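Local coordinates for unconventional myosin IB (Entamoeba histolytica, PDB 5XGG), which probably acts as an actin-based motor of the class I myosins, its C-terminal SH3 domain serving to recognise ligands, at residues I28-E33 with K40-G45. Numbering follows the deposited sequence.
Sequences IITILE and KGELNG
With CG2 of I29 anti to the backbone N (CG1 beside it, chi1 -53°), this methyl is laid over the opposite backbone, 3.6 Å from CA of G41. G41, lacking a side chain, leaves room for CG2 of I29, which is also 3.7 Å from E42 N. E42 also has CG anti to its backbone N (chi1 -173°), but its chain folds at chi2, turning the carboxylate back beside T30; the two side chains run alongside each other, OE1 3.9 Å from CB of T30. OE2 of E42 accepts from N of G45 at 3.1 Å, tying the carboxylate to the turn that follows.

The backbones pair antiparallel. T30 and E42 exchange two hydrogen bonds, the shorter from E42 N to T30 O at 2.8 Å, while L32 N meets K40 O almost straight. Between these, I31 and G41 form a non-hydrogen-bonded pair. Toward the start of 28-33 the direct ladder gives way to a water that donates to the carbonyls of I28 and E42 and accepts from OG1 of T30. Here the CD1 methyl of L43 lies 3.4 Å from I28 O, and its CD2 reaches CG1 of I29. L32 sends CD1 obliquely across to CB of E42, and at the far end the CB atoms of E33 and K40 meet at 4.0 Å; E33 OE1 and K40 NZ stay beyond salt-bridge distance at 4.5 Å, and that ammonium pairs with E47.

This is the central beta hairpin of the SH3 fold, formed by strands 28-35 and 38-43. I29 and I31 face inward onto V7 of strand 6-9 and I50 of strand 46-51, and these two strands flank the hairpin, joined to it by backbone hydrogen bonds of I29 with V7 and of G41 with G48.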
ATOM      1  N   ILE A  28      -1.997   3.702   6.039  1.00  9.35           N
ATOM      2  CA  ILE A  28      -2.918   3.696   4.884  1.00  9.05           C
ATOM      3  C   ILE A  28      -2.117   4.115   3.658  1.00  7.14           C
ATOM      4  O   ILE A  28      -1.575   5.243   3.622  1.00  8.82           O
ATOM      5  CB  ILE A  28      -4.157   4.675   5.036  1.00 10.30           C
ATOM      6  CG1 ILE A  28      -4.891   4.455   6.374  1.00 13.49           C
ATOM      7  CG2 ILE A  28      -5.064   4.606   3.833  1.00 10.18           C
ATOM      8  CD1 ILE A  28      -5.344   3.111   6.605  1.00 14.81           C
ATOM      9  N   ILE A  29      -1.903   3.169   2.781  1.00  6.82           N
ATOM     10  CA  ILE A  29      -1.037   3.277   1.608  1.00  7.08           C
ATOM     11  C   ILE A  29      -1.912   3.309   0.338  1.00  7.38           C
ATOM     12  O   ILE A  29      -2.798   2.488   0.153  1.00  7.40           O
ATOM     13  CB  ILE A  29      -0.013   2.102   1.586  1.00  7.20           C
ATOM     14  CG1 ILE A  29       0.689   2.088   2.919  1.00  7.51           C
ATOM     15  CG2 ILE A  29       0.907   2.250   0.403  1.00  7.29           C
ATOM     16  CD1 ILE A  29       1.512   0.835   3.086  1.00  8.99           C
ATOM     17  N   THR A  30      -1.653   4.310  -0.532  1.00  8.00           N
ATOM     18  CA  THR A  30      -2.311   4.433  -1.828  1.00  8.13           C
ATOM     19  C   THR A  30      -1.598   3.616  -2.894  1.00  7.58           C
ATOM     20  O   THR A  30      -0.393   3.661  -2.989  1.00  8.21           O
ATOM     21  CB  THR A  30      -2.360   5.935  -2.161  1.00  8.85           C
ATOM     22  OG1 THR A  30      -3.113   6.625  -1.117  1.00 10.53           O
ATOM     23  CG2 THR A  30      -3.069   6.121  -3.519  1.00 10.39           C
ATOM     24  N   ILE A  31      -2.319   2.898  -3.752  1.00  7.59           N
ATOM     25  CA  ILE A  31      -1.740   1.972  -4.715  1.00  8.02           C
ATOM     26  C   ILE A  31      -1.738   2.598  -6.100  1.00 10.00           C
ATOM     27  O   ILE A  31      -2.787   3.002  -6.610  1.00  8.95           O
ATOM     28  CB  ILE A  31      -2.477   0.606  -4.710  1.00  8.00           C
ATOM     29  CG1 ILE A  31      -2.483   0.086  -3.280  1.00  7.88           C
ATOM     30  CG2 ILE A  31      -1.797  -0.309  -5.713  1.00  7.60           C
ATOM     31  CD1 ILE A  31      -1.122  -0.165  -2.615  1.00  8.08           C
ATOM     32  N   LEU A  32      -0.546   2.707  -6.682  1.00 10.54           N
ATOM     33  CA  LEU A  32      -0.358   3.362  -7.982  1.00 11.14           C
ATOM     34  C   LEU A  32      -0.278   2.339  -9.137  1.00 12.15           C
ATOM     35  O   LEU A  32      -0.515   2.690 -10.320  1.00 15.11           O
ATOM     36  CB  LEU A  32       0.931   4.207  -7.905  1.00 10.15           C
ATOM     37  CG  LEU A  32       1.037   5.265  -6.878  1.00 10.13           C
ATOM     38  CD1 LEU A  32       2.415   5.907  -7.040  1.00  9.78           C
ATOM     39  CD2 LEU A  32      -0.147   6.224  -6.924  1.00 10.73           C
ATOM     40  N   GLU A  33       0.062   1.085  -8.842  1.00 11.64           N
ATOM     41  CA  GLU A  33       0.361   0.105  -9.864  1.00 15.41           C
ATOM     42  C   GLU A  33       0.511  -1.237  -9.168  1.00 14.24           C
ATOM     43  O   GLU A  33       0.806  -1.254  -7.958  1.00 11.62           O
ATOM     44  CB  GLU A  33       1.666   0.559 -10.568  1.00 18.78           C
ATOM     45  CG  GLU A  33       2.449  -0.438 -11.372  1.00 27.80           C
ATOM     46  CD  GLU A  33       3.072   0.249 -12.562  1.00 27.17           C
ATOM     47  OE1 GLU A  33       3.688   1.329 -12.351  1.00 26.45           O
ATOM     48  OE2 GLU A  33       2.833  -0.273 -13.658  1.00 31.70           O
ATOM     49  N   LYS A  40       2.850  -1.066  -6.086  1.00  8.49           N
ATOM     50  CA  LYS A  40       3.582   0.176  -5.892  1.00  9.56           C
ATOM     51  C   LYS A  40       2.767   1.121  -5.028  1.00  8.78           C
ATOM     52  O   LYS A  40       1.668   1.475  -5.395  1.00  9.03           O
ATOM     53  CB  LYS A  40       3.846   0.813  -7.262  1.00 11.73           C
ATOM     54  CG  LYS A  40       4.613   2.062  -7.139  1.00 15.22           C
ATOM     55  CD  LYS A  40       5.081   2.525  -8.468  1.00 20.83           C
ATOM     56  CE  LYS A  40       6.498   2.045  -8.713  1.00 21.34           C
ATOM     57  NZ  LYS A  40       6.928   2.996  -9.723  1.00 24.62           N
ATOM     58  N   GLY A  41       3.239   1.385  -3.796  1.00  7.52           N
ATOM     59  CA  GLY A  41       2.523   2.203  -2.827  1.00  8.92           C
ATOM     60  C   GLY A  41       3.053   3.595  -2.727  1.00  8.71           C
ATOM     61  O   GLY A  41       4.214   3.853  -3.111  1.00  8.61           O
ATOM     62  N   GLU A  42       2.204   4.474  -2.214  1.00  8.87           N
ATOM     63  CA  GLU A  42       2.505   5.831  -1.926  1.00 10.39           C
ATOM     64  C   GLU A  42       2.036   6.148  -0.542  1.00 10.11           C
ATOM     65  O   GLU A  42       0.877   5.926  -0.252  1.00  9.04           O
ATOM     66  CB  GLU A  42       1.757   6.636  -2.963  1.00 12.93           C
ATOM     67  CG  GLU A  42       2.065   8.087  -2.932  1.00 16.03           C
ATOM     68  CD  GLU A  42       1.531   8.837  -1.795  1.00 20.57           C
ATOM     69  OE1 GLU A  42       0.392   8.630  -1.365  1.00 27.57           O
ATOM     70  OE2 GLU A  42       2.313   9.708  -1.318  1.00 25.60           O
ATOM     71  N   LEU A  43       2.935   6.727   0.280  1.00  9.71           N
ATOM     72  CA  LEU A  43       2.684   6.999   1.654  1.00 10.93           C
ATOM     73  C   LEU A  43       3.526   8.227   2.046  1.00 11.12           C
ATOM     74  O   LEU A  43       4.677   8.236   1.833  1.00 10.81           O
ATOM     75  CB  LEU A  43       3.113   5.813   2.499  1.00 13.06           C
ATOM     76  CG  LEU A  43       3.024   5.942   4.009  1.00 14.98           C
ATOM     77  CD1 LEU A  43       1.587   6.025   4.426  1.00 14.39           C
ATOM     78  CD2 LEU A  43       3.638   4.676   4.551  1.00 15.07           C
ATOM     79  N   ASN A  44       2.880   9.264   2.546  1.00 12.56           N
ATOM     80  CA  ASN A  44       3.557  10.465   3.054  1.00 14.62           C
ATOM     81  C   ASN A  44       4.565  11.032   2.017  1.00 13.52           C
ATOM     82  O   ASN A  44       5.649  11.400   2.377  1.00 17.68           O
ATOM     83  CB  ASN A  44       4.289  10.102   4.339  1.00 15.82           C
ATOM     84  CG  ASN A  44       3.343   9.670   5.466  1.00 21.43           C
ATOM     85  OD1 ASN A  44       2.182  10.114   5.564  1.00 22.71           O
ATOM     86  ND2 ASN A  44       3.836   8.749   6.289  1.00 27.58           N
ATOM     87  N   GLY A  45       4.215  11.001   0.735  1.00 11.81           N
ATOM     88  CA  GLY A  45       5.032  11.561  -0.276  1.00 11.98           C
ATOM     89  C   GLY A  45       6.188  10.726  -0.706  1.00 13.39           C
ATOM     90  O   GLY A  45       7.030  11.206  -1.508  1.00 15.35           O
TER
HETATM   91  O   HOH W   1      -1.710   7.065   1.317  1.00 22.62           O